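Local coordinates for protein phosphonopyruvate hydrolase (Variovorax sp., PDB 2HJP) that hydrolyses phosphonopyruvate to pyruvate and phosphate, cleaving the phosphorus-carbon bond with the aid of a divalent metal ion, at residues 80-83 against 84-88; 59-62 against 63-67; 132-135 against 136-139; 140-143 against 144-147; 44-47 against 48-52. All coordinates share one frame; numbering follows the deposited sequence.

Contact 1. Residues 80-83 against 84-88; sequences ADID and TGFGN. With MG (magnesium ion), chain C; PPR (phosphonopyruvate), chain G.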
loop_
_atom_site.group_PDB
_atom_site.type_symbol
_atom_site.label_atom_id
_atom_site.label_comp_id
_atom_site.label_asym_id
_atom_site.label_seq_id
_atom_site.Cartn_x
_atom_site.Cartn_y
_atom_site.Cartn_z
ATOM N N ALA A 80 -6.014 0.939 18.682
ATOM C CA ALA A 80 -5.261 1.714 17.697
ATOM C C ALA A 80 -5.208 3.224 17.988
ATOM O O ALA A 80 -6.235 3.840 18.308
ATOM C CB ALA A 80 -5.875 1.474 16.288
ATOM N N ASP A 81 -4.009 3.808 17.839
ATOM C CA ASP A 81 -3.779 5.236 17.994
ATOM C C ASP A 81 -4.153 5.960 16.657
ATOM O O ASP A 81 -3.514 5.727 15.638
ATOM C CB ASP A 81 -2.285 5.449 18.285
ATOM C CG ASP A 81 -1.908 6.901 18.509
ATOM O OD1 ASP A 81 -2.759 7.818 18.401
ATOM O OD2 ASP A 81 -0.702 7.115 18.797
ATOM N N ILE A 82 -5.184 6.809 16.640
ATOM C CA ILE A 82 -5.495 7.512 15.380
ATOM C C ILE A 82 -5.192 8.999 15.472
ATOM O O ILE A 82 -5.801 9.839 14.783
ATOM C CB ILE A 82 -6.971 7.243 14.903
ATOM C CG1 ILE A 82 -7.978 7.737 15.939
ATOM C CG2 ILE A 82 -7.132 5.729 14.688
ATOM C CD1 ILE A 82 -9.417 7.829 15.441
ATOM N N ASP A 83 -4.228 9.320 16.326
ATOM C CA ASP A 83 -3.758 10.696 16.505
ATOM C C ASP A 83 -4.923 11.657 16.687
ATOM O O ASP A 83 -5.664 11.491 17.664
ATOM C CB ASP A 83 -2.892 11.119 15.308
ATOM C CG ASP A 83 -1.471 10.430 15.296
ATOM O OD1 ASP A 83 -0.632 10.896 14.466
ATOM O OD2 ASP A 83 -1.175 9.434 16.053
ATOM N N THR A 84 -5.080 12.652 15.785
ATOM C CA THR A 84 -6.198 13.556 15.932
ATOM C C THR A 84 -7.350 13.214 15.002
ATOM O O THR A 84 -8.171 14.065 14.702
ATOM C CB THR A 84 -5.828 15.050 15.673
ATOM O OG1 THR A 84 -5.345 15.201 14.341
ATOM C CG2 THR A 84 -4.815 15.508 16.625
ATOM N N GLY A 85 -7.400 11.981 14.524
ATOM C CA GLY A 85 -8.470 11.572 13.624
ATOM C C GLY A 85 -8.171 11.826 12.169
ATOM O O GLY A 85 -9.041 11.667 11.294
ATOM N N PHE A 86 -6.932 12.236 11.902
ATOM C CA PHE A 86 -6.511 12.559 10.527
ATOM C C PHE A 86 -7.377 13.610 9.849
ATOM O O PHE A 86 -7.547 13.563 8.649
ATOM C CB PHE A 86 -6.501 11.314 9.645
ATOM C CG PHE A 86 -5.662 10.225 10.197
ATOM C CD1 PHE A 86 -4.271 10.387 10.251
ATOM C CD2 PHE A 86 -6.239 9.110 10.797
ATOM C CE1 PHE A 86 -3.470 9.465 10.921
ATOM C CE2 PHE A 86 -5.462 8.180 11.453
ATOM C CZ PHE A 86 -4.052 8.347 11.528
ATOM N N GLY A 87 -7.908 14.572 10.589
ATOM C CA GLY A 87 -8.729 15.578 9.946
ATOM C C GLY A 87 -9.844 16.002 10.873
ATOM O O GLY A 87 -9.696 15.885 12.091
ATOM N N ASN A 88 -10.951 16.486 10.329
ATOM C CA ASN A 88 -12.023 16.936 11.188
ATOM C C ASN A 88 -13.030 15.790 11.376
ATOM O O ASN A 88 -12.804 14.667 10.966
ATOM C CB ASN A 88 -12.720 18.163 10.559
ATOM C CG ASN A 88 -13.282 17.874 9.166
ATOM O OD1 ASN A 88 -13.529 16.704 8.784
ATOM N ND2 ASN A 88 -13.479 18.938 8.387
HETATM MG MG MG C . 0.508 8.648 19.504
HETATM C C1 PPR G . 1.845 6.887 21.217
HETATM O O1 PPR G . 2.363 5.840 21.786
HETATM O "O2'" PPR G . 1.903 7.126 20.041
HETATM C C2 PPR G . 1.125 7.804 22.159
HETATM C C3 PPR G . 1.410 8.065 23.468
HETATM O O2 PPR G . 0.094 8.427 21.587
HETATM P P PPR G . 2.705 9.395 23.522
HETATM O O1P PPR G . 2.005 10.628 22.886
HETATM O O2P PPR G . 3.909 8.858 22.702
HETATM O O3P PPR G . 2.948 9.616 24.941
HETATM O O HOH W 1 -1.186 9.914 19.342
HETATM O O HOH W 2 1.130 9.039 17.507
HETATM O O HOH W 3 1.766 10.262 19.973
#

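Contact 2. Residues 59-62 against 63-67; sequences SMST and HLEMM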
loop_
_atom_site.group_PDB
_atom_site.type_symbol
_atom_site.label_atom_id
_atom_site.label_comp_id
_atom_site.label_asym_id
_atom_site.label_seq_id
_atom_site.Cartn_x
_atom_site.Cartn_y
_atom_site.Cartn_z
ATOM N N SER A 59 2.400 8.338 6.903
ATOM C CA SER A 59 1.126 8.173 6.219
ATOM C C SER A 59 0.038 7.445 7.066
ATOM O O SER A 59 0.320 6.520 7.787
ATOM C CB SER A 59 1.396 7.386 4.939
ATOM O OG SER A 59 0.269 6.637 4.508
ATOM N N MET A 60 -1.210 7.855 6.966
ATOM C CA MET A 60 -2.251 7.167 7.728
ATOM C C MET A 60 -2.394 5.712 7.226
ATOM O O MET A 60 -2.699 4.826 7.976
ATOM C CB MET A 60 -3.611 7.828 7.546
ATOM C CG MET A 60 -4.582 7.147 8.390
ATOM S SD MET A 60 -5.920 6.638 7.431
ATOM C CE MET A 60 -6.878 7.935 7.966
ATOM N N SER A 61 -2.235 5.530 5.915
ATOM C CA SER A 61 -2.315 4.199 5.321
ATOM C C SER A 61 -1.244 3.215 5.923
ATOM O O SER A 61 -1.499 2.015 6.193
ATOM C CB SER A 61 -2.150 4.386 3.814
ATOM O OG SER A 61 -2.150 3.143 3.202
ATOM N N THR A 62 -0.058 3.729 6.189
ATOM C CA THR A 62 0.967 2.881 6.730
ATOM C C THR A 62 0.492 2.392 8.110
ATOM O O THR A 62 0.606 1.202 8.423
ATOM C CB THR A 62 2.292 3.625 6.837
ATOM O OG1 THR A 62 2.776 3.886 5.504
ATOM C CG2 THR A 62 3.323 2.810 7.596
ATOM N N HIS A 63 -0.096 3.289 8.886
ATOM C CA HIS A 63 -0.541 2.888 10.189
ATOM C C HIS A 63 -1.769 1.927 10.145
ATOM O O HIS A 63 -1.780 0.833 10.789
ATOM C CB HIS A 63 -0.815 4.148 11.034
ATOM C CG HIS A 63 -1.310 3.840 12.424
ATOM N ND1 HIS A 63 -2.645 3.736 12.745
ATOM C CD2 HIS A 63 -0.624 3.565 13.564
ATOM C CE1 HIS A 63 -2.777 3.404 14.017
ATOM N NE2 HIS A 63 -1.565 3.288 14.544
ATOM N N LEU A 64 -2.736 2.260 9.301
ATOM C CA LEU A 64 -3.947 1.440 9.165
ATOM C C LEU A 64 -3.553 0.047 8.713
ATOM O O LEU A 64 -4.035 -0.941 9.281
ATOM C CB LEU A 64 -4.925 2.102 8.147
ATOM C CG LEU A 64 -6.097 1.173 7.762
ATOM C CD1 LEU A 64 -6.960 0.915 9.027
ATOM C CD2 LEU A 64 -6.981 1.850 6.670
ATOM N N GLU A 65 -2.649 -0.067 7.724
ATOM C CA GLU A 65 -2.245 -1.426 7.287
ATOM C C GLU A 65 -1.462 -2.198 8.378
ATOM O O GLU A 65 -1.598 -3.400 8.488
ATOM C CB GLU A 65 -1.462 -1.352 5.961
ATOM C CG GLU A 65 -2.383 -0.847 4.853
ATOM C CD GLU A 65 -3.760 -1.661 4.787
ATOM O OE1 GLU A 65 -3.809 -2.919 4.819
ATOM O OE2 GLU A 65 -4.810 -1.046 4.640
ATOM N N MET A 66 -0.658 -1.492 9.169
ATOM C CA MET A 66 0.048 -2.132 10.259
ATOM C C MET A 66 -1.002 -2.624 11.261
ATOM O O MET A 66 -0.777 -3.654 11.873
ATOM C CB MET A 66 1.022 -1.136 10.970
ATOM C CG MET A 66 1.815 -1.818 12.138
ATOM S SD MET A 66 2.518 -3.439 11.658
ATOM C CE MET A 66 3.935 -2.804 10.658
ATOM N N MET A 67 -2.098 -1.889 11.481
ATOM C CA MET A 67 -3.096 -2.348 12.458
ATOM C C MET A 67 -3.721 -3.624 11.941
ATOM O O MET A 67 -3.950 -4.570 12.705
ATOM C CB MET A 67 -4.198 -1.308 12.747
ATOM C CG MET A 67 -3.690 0.014 13.390
ATOM S SD MET A 67 -2.691 -0.233 14.909
ATOM C CE MET A 67 -1.024 -0.028 14.331
HETATM O O HOH W 4 -4.636 1.715 3.674
#

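Contact 3. Residues 132-135 against 136-139; sequences EEFQ and GKIA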
loop_
_atom_site.group_PDB
_atom_site.type_symbol
_atom_site.label_atom_id
_atom_site.label_comp_id
_atom_site.label_asym_id
_atom_site.label_seq_id
_atom_site.Cartn_x
_atom_site.Cartn_y
_atom_site.Cartn_z
ATOM N N GLU A 132 -16.497 21.898 21.800
ATOM C CA GLU A 132 -17.622 21.458 20.975
ATOM C C GLU A 132 -17.120 20.805 19.692
ATOM O O GLU A 132 -17.733 19.859 19.201
ATOM C CB GLU A 132 -18.555 22.630 20.572
ATOM C CG GLU A 132 -18.674 23.715 21.571
ATOM C CD GLU A 132 -17.495 24.677 21.447
ATOM O OE1 GLU A 132 -16.773 24.835 22.458
ATOM O OE2 GLU A 132 -17.293 25.270 20.333
ATOM N N GLU A 133 -16.030 21.315 19.135
ATOM C CA GLU A 133 -15.532 20.685 17.900
ATOM C C GLU A 133 -15.101 19.245 18.246
ATOM O O GLU A 133 -15.429 18.317 17.497
ATOM C CB GLU A 133 -14.337 21.417 17.255
ATOM C CG GLU A 133 -13.801 20.548 16.074
ATOM C CD GLU A 133 -12.583 21.139 15.271
ATOM O OE1 GLU A 133 -12.031 22.200 15.664
ATOM O OE2 GLU A 133 -12.196 20.507 14.231
ATOM N N PHE A 134 -14.399 19.047 19.380
ATOM C CA PHE A 134 -13.986 17.663 19.665
ATOM C C PHE A 134 -15.174 16.758 19.992
ATOM O O PHE A 134 -15.187 15.557 19.653
ATOM C CB PHE A 134 -12.955 17.569 20.773
ATOM C CG PHE A 134 -12.163 16.276 20.713
ATOM C CD1 PHE A 134 -11.246 16.035 19.632
ATOM C CD2 PHE A 134 -12.304 15.317 21.714
ATOM C CE1 PHE A 134 -10.484 14.852 19.580
ATOM C CE2 PHE A 134 -11.543 14.118 21.683
ATOM C CZ PHE A 134 -10.628 13.876 20.614
ATOM N N GLN A 135 -16.165 17.333 20.656
ATOM C CA GLN A 135 -17.382 16.595 20.944
ATOM C C GLN A 135 -17.941 16.124 19.639
ATOM O O GLN A 135 -18.388 14.982 19.577
ATOM C CB GLN A 135 -18.404 17.460 21.671
ATOM C CG GLN A 135 -18.094 17.667 23.180
ATOM C CD GLN A 135 -19.249 18.394 23.873
ATOM O OE1 GLN A 135 -19.880 17.892 24.836
ATOM N NE2 GLN A 135 -19.537 19.577 23.373
ATOM N N GLY A 136 -17.917 16.979 18.598
ATOM C CA GLY A 136 -18.408 16.538 17.276
ATOM C C GLY A 136 -17.602 15.340 16.713
ATOM O O GLY A 136 -18.129 14.401 16.090
ATOM N N LYS A 137 -16.289 15.411 16.876
ATOM C CA LYS A 137 -15.413 14.322 16.406
ATOM C C LYS A 137 -15.662 12.972 17.111
ATOM O O LYS A 137 -15.698 11.904 16.499
ATOM C CB LYS A 137 -13.969 14.799 16.554
ATOM C CG LYS A 137 -13.652 15.904 15.506
ATOM C CD LYS A 137 -12.315 16.560 15.782
ATOM C CE LYS A 137 -11.177 15.640 15.375
ATOM N NZ LYS A 137 -9.847 16.371 15.195
ATOM N N ILE A 138 -15.845 13.024 18.405
ATOM C CA ILE A 138 -16.116 11.809 19.166
ATOM C C ILE A 138 -17.500 11.277 18.773
ATOM O O ILE A 138 -17.668 10.072 18.576
ATOM C CB ILE A 138 -16.124 12.173 20.680
ATOM C CG1 ILE A 138 -14.672 12.406 21.115
ATOM C CG2 ILE A 138 -16.802 11.063 21.531
ATOM C CD1 ILE A 138 -13.701 11.195 21.043
ATOM N N ALA A 139 -18.502 12.171 18.666
ATOM C CA ALA A 139 -19.859 11.728 18.275
ATOM C C ALA A 139 -19.806 11.109 16.862
ATOM O O ALA A 139 -20.497 10.117 16.587
ATOM C CB ALA A 139 -20.864 12.925 18.312
HETATM O O HOH W 5 -10.167 18.785 13.874
#

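Contact 4. Residues 140-143 against 144-147; sequences AATA and ARAD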
loop_
_atom_site.group_PDB
_atom_site.type_symbol
_atom_site.label_atom_id
_atom_site.label_comp_id
_atom_site.label_asym_id
_atom_site.label_seq_id
_atom_site.Cartn_x
_atom_site.Cartn_y
_atom_site.Cartn_z
ATOM N N ALA A 140 -19.000 11.701 15.962
ATOM C CA ALA A 140 -18.840 11.125 14.597
ATOM C C ALA A 140 -18.224 9.709 14.692
ATOM O O ALA A 140 -18.610 8.807 13.913
ATOM C CB ALA A 140 -17.923 12.026 13.707
ATOM N N ALA A 141 -17.263 9.515 15.610
ATOM C CA ALA A 141 -16.626 8.233 15.750
ATOM C C ALA A 141 -17.606 7.213 16.262
ATOM O O ALA A 141 -17.655 6.090 15.726
ATOM C CB ALA A 141 -15.395 8.302 16.702
ATOM N N THR A 142 -18.367 7.566 17.315
ATOM C CA THR A 142 -19.339 6.609 17.824
ATOM C C THR A 142 -20.483 6.358 16.850
ATOM O O THR A 142 -21.043 5.266 16.838
ATOM C CB THR A 142 -19.930 6.985 19.214
ATOM O OG1 THR A 142 -20.628 8.250 19.121
ATOM C CG2 THR A 142 -18.785 7.027 20.282
ATOM N N ALA A 143 -20.840 7.361 16.052
ATOM C CA ALA A 143 -21.895 7.187 15.014
ATOM C C ALA A 143 -21.365 6.241 13.888
ATOM O O ALA A 143 -22.105 5.415 13.331
ATOM C CB ALA A 143 -22.254 8.577 14.356
ATOM N N ALA A 144 -20.090 6.377 13.546
ATOM C CA ALA A 144 -19.503 5.588 12.457
ATOM C C ALA A 144 -19.213 4.106 12.756
ATOM O O ALA A 144 -19.177 3.293 11.835
ATOM C CB ALA A 144 -18.205 6.285 11.958
ATOM N N ARG A 145 -19.018 3.740 14.020
ATOM C CA ARG A 145 -18.710 2.360 14.344
ATOM C C ARG A 145 -19.910 1.448 14.074
ATOM O O ARG A 145 -21.045 1.875 14.252
ATOM C CB ARG A 145 -18.271 2.214 15.826
ATOM C CG ARG A 145 -19.339 2.132 16.835
ATOM C CD ARG A 145 -18.906 2.020 18.365
ATOM N NE ARG A 145 -19.880 2.799 19.170
ATOM C CZ ARG A 145 -19.672 3.244 20.411
ATOM N NH1 ARG A 145 -18.519 2.999 21.068
ATOM N NH2 ARG A 145 -20.600 4.011 20.980
ATOM N N ALA A 146 -19.647 0.224 13.633
ATOM C CA ALA A 146 -20.717 -0.747 13.349
ATOM C C ALA A 146 -21.032 -1.561 14.576
ATOM O O ALA A 146 -22.200 -1.701 14.956
ATOM C CB ALA A 146 -20.323 -1.719 12.203
ATOM N N ASP A 147 -20.011 -2.129 15.206
ATOM C CA ASP A 147 -20.243 -2.965 16.369
ATOM C C ASP A 147 -20.289 -2.050 17.618
ATOM O O ASP A 147 -19.310 -1.398 17.886
ATOM C CB ASP A 147 -19.083 -3.999 16.438
ATOM C CG ASP A 147 -19.088 -4.823 17.709
ATOM O OD1 ASP A 147 -19.958 -4.619 18.568
ATOM O OD2 ASP A 147 -18.208 -5.688 17.856
HETATM O O HOH W 6 -22.481 2.414 18.046
HETATM O O HOH W 7 -23.504 3.248 14.625
#

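Contact 5. Residues 44-47 against 48-52; sequences FELS and ASYAV. With NA (sodium ion), chain D; PPR (phosphonopyruvate), chain G.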
loop_
_atom_site.group_PDB
_atom_site.type_symbol
_atom_site.label_atom_id
_atom_site.label_comp_id
_atom_site.label_asym_id
_atom_site.label_seq_id
_atom_site.Cartn_x
_atom_site.Cartn_y
_atom_site.Cartn_z
ATOM N N PHE A 44 3.690 6.613 17.885
ATOM C CA PHE A 44 5.047 7.000 18.198
ATOM C C PHE A 44 5.976 5.833 17.796
ATOM O O PHE A 44 7.032 6.019 17.120
ATOM C CB PHE A 44 5.176 7.262 19.729
ATOM C CG PHE A 44 6.601 7.577 20.149
ATOM C CD1 PHE A 44 7.112 8.854 19.971
ATOM C CD2 PHE A 44 7.434 6.573 20.627
ATOM C CE1 PHE A 44 8.479 9.126 20.271
ATOM C CE2 PHE A 44 8.756 6.826 20.923
ATOM C CZ PHE A 44 9.280 8.135 20.737
ATOM N N GLU A 45 5.599 4.631 18.226
ATOM C CA GLU A 45 6.407 3.451 17.869
ATOM C C GLU A 45 6.481 3.201 16.370
ATOM O O GLU A 45 7.562 2.939 15.858
ATOM C CB GLU A 45 5.894 2.188 18.512
ATOM C CG GLU A 45 6.246 2.118 20.020
ATOM C CD GLU A 45 6.820 0.774 20.413
ATOM O OE1 GLU A 45 6.763 -0.149 19.551
ATOM O OE2 GLU A 45 7.303 0.639 21.559
ATOM N N LEU A 46 5.353 3.281 15.650
ATOM C CA LEU A 46 5.451 3.003 14.229
ATOM C C LEU A 46 6.258 4.131 13.533
ATOM O O LEU A 46 7.110 3.848 12.692
ATOM C CB LEU A 46 4.050 2.888 13.622
ATOM C CG LEU A 46 4.026 2.478 12.184
ATOM C CD1 LEU A 46 4.680 1.136 12.009
ATOM C CD2 LEU A 46 2.597 2.450 11.723
ATOM N N SER A 47 6.022 5.398 13.868
ATOM C CA SER A 47 6.814 6.442 13.209
ATOM C C SER A 47 8.296 6.286 13.614
ATOM O O SER A 47 9.186 6.499 12.816
ATOM C CB SER A 47 6.274 7.874 13.556
ATOM O OG SER A 47 6.381 8.002 14.960
ATOM N N ALA A 48 8.578 5.924 14.860
ATOM C CA ALA A 48 9.986 5.774 15.259
ATOM C C ALA A 48 10.621 4.658 14.420
ATOM O O ALA A 48 11.783 4.770 13.972
ATOM C CB ALA A 48 10.094 5.456 16.777
ATOM N N SER A 49 9.880 3.581 14.172
ATOM C CA SER A 49 10.443 2.461 13.406
ATOM C C SER A 49 10.762 2.851 11.935
ATOM O O SER A 49 11.628 2.264 11.293
ATOM C CB SER A 49 9.508 1.244 13.486
ATOM O OG SER A 49 8.375 1.411 12.677
ATOM N N TYR A 50 10.138 3.935 11.479
ATOM C CA TYR A 50 10.342 4.529 10.153
ATOM C C TYR A 50 11.316 5.659 10.244
ATOM O O TYR A 50 11.618 6.291 9.259
ATOM C CB TYR A 50 8.996 5.048 9.591
ATOM C CG TYR A 50 8.314 3.929 8.816
ATOM C CD1 TYR A 50 8.621 3.695 7.459
ATOM C CD2 TYR A 50 7.419 3.060 9.443
ATOM C CE1 TYR A 50 8.046 2.602 6.762
ATOM C CE2 TYR A 50 6.827 1.937 8.743
ATOM C CZ TYR A 50 7.148 1.733 7.429
ATOM O OH TYR A 50 6.584 0.690 6.740
ATOM N N ALA A 51 11.823 5.932 11.439
ATOM C CA ALA A 51 12.792 6.999 11.590
ATOM C C ALA A 51 12.270 8.358 11.120
ATOM O O ALA A 51 12.985 9.103 10.406
ATOM C CB ALA A 51 14.182 6.628 10.824
ATOM N N VAL A 52 11.004 8.633 11.438
ATOM C CA VAL A 52 10.375 9.938 11.150
ATOM C C VAL A 52 9.709 10.400 12.456
ATOM O O VAL A 52 9.364 9.562 13.318
ATOM C CB VAL A 52 9.350 9.904 9.967
ATOM C CG1 VAL A 52 10.077 9.542 8.691
ATOM C CG2 VAL A 52 8.123 9.012 10.296
HETATM NA NA NA D . 7.478 -1.116 11.932
HETATM C C1 PPR G . 1.845 6.887 21.217
HETATM O O1 PPR G . 2.363 5.840 21.786
HETATM O "O2'" PPR G . 1.903 7.126 20.041
HETATM C C2 PPR G . 1.125 7.804 22.159
HETATM C C3 PPR G . 1.410 8.065 23.468
HETATM O O2 PPR G . 0.094 8.427 21.587
HETATM P P PPR G . 2.705 9.395 23.522
HETATM O O1P PPR G . 2.005 10.628 22.886
HETATM O O2P PPR G . 3.909 8.858 22.702
HETATM O O3P PPR G . 2.948 9.616 24.941
#

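Contact 1. Residues 80-83 against 84-88
Ile82 O takes the N-H of Gly85 at 2.7 Å, an N-H...O angle of 158°, and so closes a type II' beta turn just after strand 78-81 of the TIM barrel. Phe86, one residue beyond the turn, swings its ring back over the same carbonyl: the O lies above one face, offset toward the rim, with CE2 nearest to Ile82 O at 3.7 Å. CE2 also packs on Ile82 CB at 3.9 Å, while Tyr99 and Val95 of helix 89-102 and Met60 of helix 60-71 pack on the Phe86 side chain.

Just upstream, Asp81 carries the metal site. From its CB the carboxylate runs out opposite the backbone N (chi1 -178°), which brings CG to 3.1 Å from the magnesium ion. Asp81 OD1 accepts Asp83 N at 3.0 Å from above the carboxylate plane, making an Asx turn that fixes the carboxylate against the backbone, and also takes a hydrogen bond from metal-bound water 1. Asp81 OD2 binds the magnesium directly at 2.1 Å, the sole protein atom among six ligands, the others being O2 and O2' of phosphonopyruvate and waters 1, 2 and 3. OD2 also accepts the N-H of Gly43, so metal and backbone both hold it. Asp83 stands in the second shell of the metal: water 2, bound to the magnesium, donates to Asp83 OD2 at 2.8 Å.

Contact 2. Residues 59-62 against 63-67
Ser61 O receives the N-H of Glu65 at 2.8 Å in the first turns of helix 60-71, one of the outer helices of the TIM barrel. The Glu65 side chain folds over the same carbonyl, its CG lying 3.3 Å from Ser61 O. That fold follows from two successive turns of the chain, chi1 -65° and chi2 -51°, which bring the carboxylate back along the helix. There water 4 links the two segments, donating to Glu65 OE2 and sitting 2.9 Å from Ser61 OG. The carboxylate has a stronger partner in Arg68, with which OE2 makes a salt bridge.

Before the helix stands Ser59 in the N-cap position, its OG accepting a weak bond from Thr62 N. The next turn is regular: Leu64 N meets Met60 O at 2.9 Å, and Met66 N meets Thr62 O at 3.1 Å. On the barrel side, His63 leaves the helix with both ring nitrogens engaged, ND1 with Tyr99 OH and NE2 with the carbonyl of substrate-site residue Gly41. This fixes the rotation of the imidazole close to Asp81, the magnesium ligand. At the subunit interface, Ser59 and Ser61 pack against Ser61 and Ser59 of a neighbouring subunit. Leu64 keeps its CB close to the preceding turn, 3.5 Å from Met60 O.

Contact 3. Residues 132-135 against 136-139
This is packing of successive turns within helix 131-144, the TIM-barrel helix that connects strand 106-110 with strand 151-156 and covers both. Phe134 and Ile138, one turn apart, form its apolar inner side: ring atom CE2 of Phe134 approaches Ile138 CG1 at 3.6 Å, and Ile138 CD1 lies 3.7 Å from the same Phe134 CE2. The aromatic ring is carried there by CG lying opposite the backbone N, chi1 -158°. Met109 and Ala154 of the two strands lie beneath both residues, and Tyr175 meets the Phe134 ring.

Lys137 crosses Phe134 at about a right angle, its CD 4.0 Å from Phe134 CD1, then bends at chi3 (75°) to send the ammonium off the helix. NZ is gripped by carbonyls of the loop after strand 78-81, Thr84 O and Gly87 O, so this lysine ties the helix to that loop.

The backbone is regular, with Ile138 N bonded to Phe134 O at 2.9 Å. Glu133 and Lys137 make no direct ion pair, their OE2 and NZ being 4.9 Å apart. Water 5 spans the gap instead, donating to Glu133 OE2 at 2.7 Å and accepting from Lys137 NZ at 2.8 Å.

Contact 4. Residues 140-143 against 144-147
Ala144 N reaches back to Ala140 O at 2.9 Å. Arg145 N does the same to Ala141 O at 3.2 Å, and these are the last bonds of helix 131-144. Arg145 is where the chain leaves the helix, its psi turning extended at 145° on the way to strand 151-156 of the barrel.

Thr142 and Arg145 then lie side by side, pointing the same way. The threonine methyl CG2 sits over one face of the guanidinium, offset toward its rim, and Thr142 CB is 3.5 Å from Arg145 NH2. Arg145 NE is held by water 6 at 2.9 Å, which also donates a long, weak bond to Thr142 O. NH1 makes a salt bridge to Asp181 and a bond to the carbonyl of Phe150. The Thr142 hydroxyl, turned away from this group, bonds Ala139 O.

Water 7 sits 2.9 Å from Ala143 O and 2.8 Å from Arg145 O, two carbonyls of the terminal turn. With NH1 paired to Asp181 and Phe150, NE bound to water 6 and the Thr142 methyl covering part of one face, the arginine joins the helix end to residues beyond it by both charge and apolar contact.

Contact 5. Residues 44-47 against 48-52
Ser49 has its hydroxyl between backbone N and carbonyl carbon (chi1 75°), a rotation that points OG back one turn to Leu46 O, to which it donates at 2.7 Å. The same Ser49 OG is 2.8 Å from the sodium ion, so the hydroxyl gives its proton to Leu46 O and offers its oxygen to the sodium; His23 O is another ligand of that ion. Tyr50 brings its ring in edgewise, CD2 lying 3.4 Å from Leu46 O in the ring plane, and its CE2 rests on Leu46 CD1 at 4.0 Å.

Helix 43-49 ends in a Schellman motif: Ala51 takes positive phi, and Val52 N donates back to Ser47 O at 3.1 Å in an almost straight line (176°). The other end serves the substrate. Phe44 N donates to O2' of phosphonopyruvate at 2.8 Å, the carboxylate oxygen that also binds magnesium, and the N-terminal end of the helix would favour such an anion.

Around the helix, Leu46 packs on His63 and Met66 of helix 60-71, Ala48 and Ser49 touch Ile239 of helix 237-256, and Tyr50 meets Ala69 of a neighbouring subunit.

Overall arrangement
From the N terminus the five contacts run in series, 5, 2, 1, 3 and 4, none nested in or crossing another. Contact 5 ends helix 43-49 after strand 38-41, and its Leu46 and Tyr50 pack on contact 2, which spans the first turns of helix 60-71. Contact 2 meets contact 1, the beta turn after strand 78-81, through His63, Met60 and Met67. Contacts 1 and 5 do not touch but share phosphonopyruvate. Contact 3 spans successive turns of helix 131-144 and closes no loop; its Lys137 reaches the 84-88 loop of contact 1. Contact 4 begins where contact 3 ends and finishes that helix, about 28 Å between centres from contact 5.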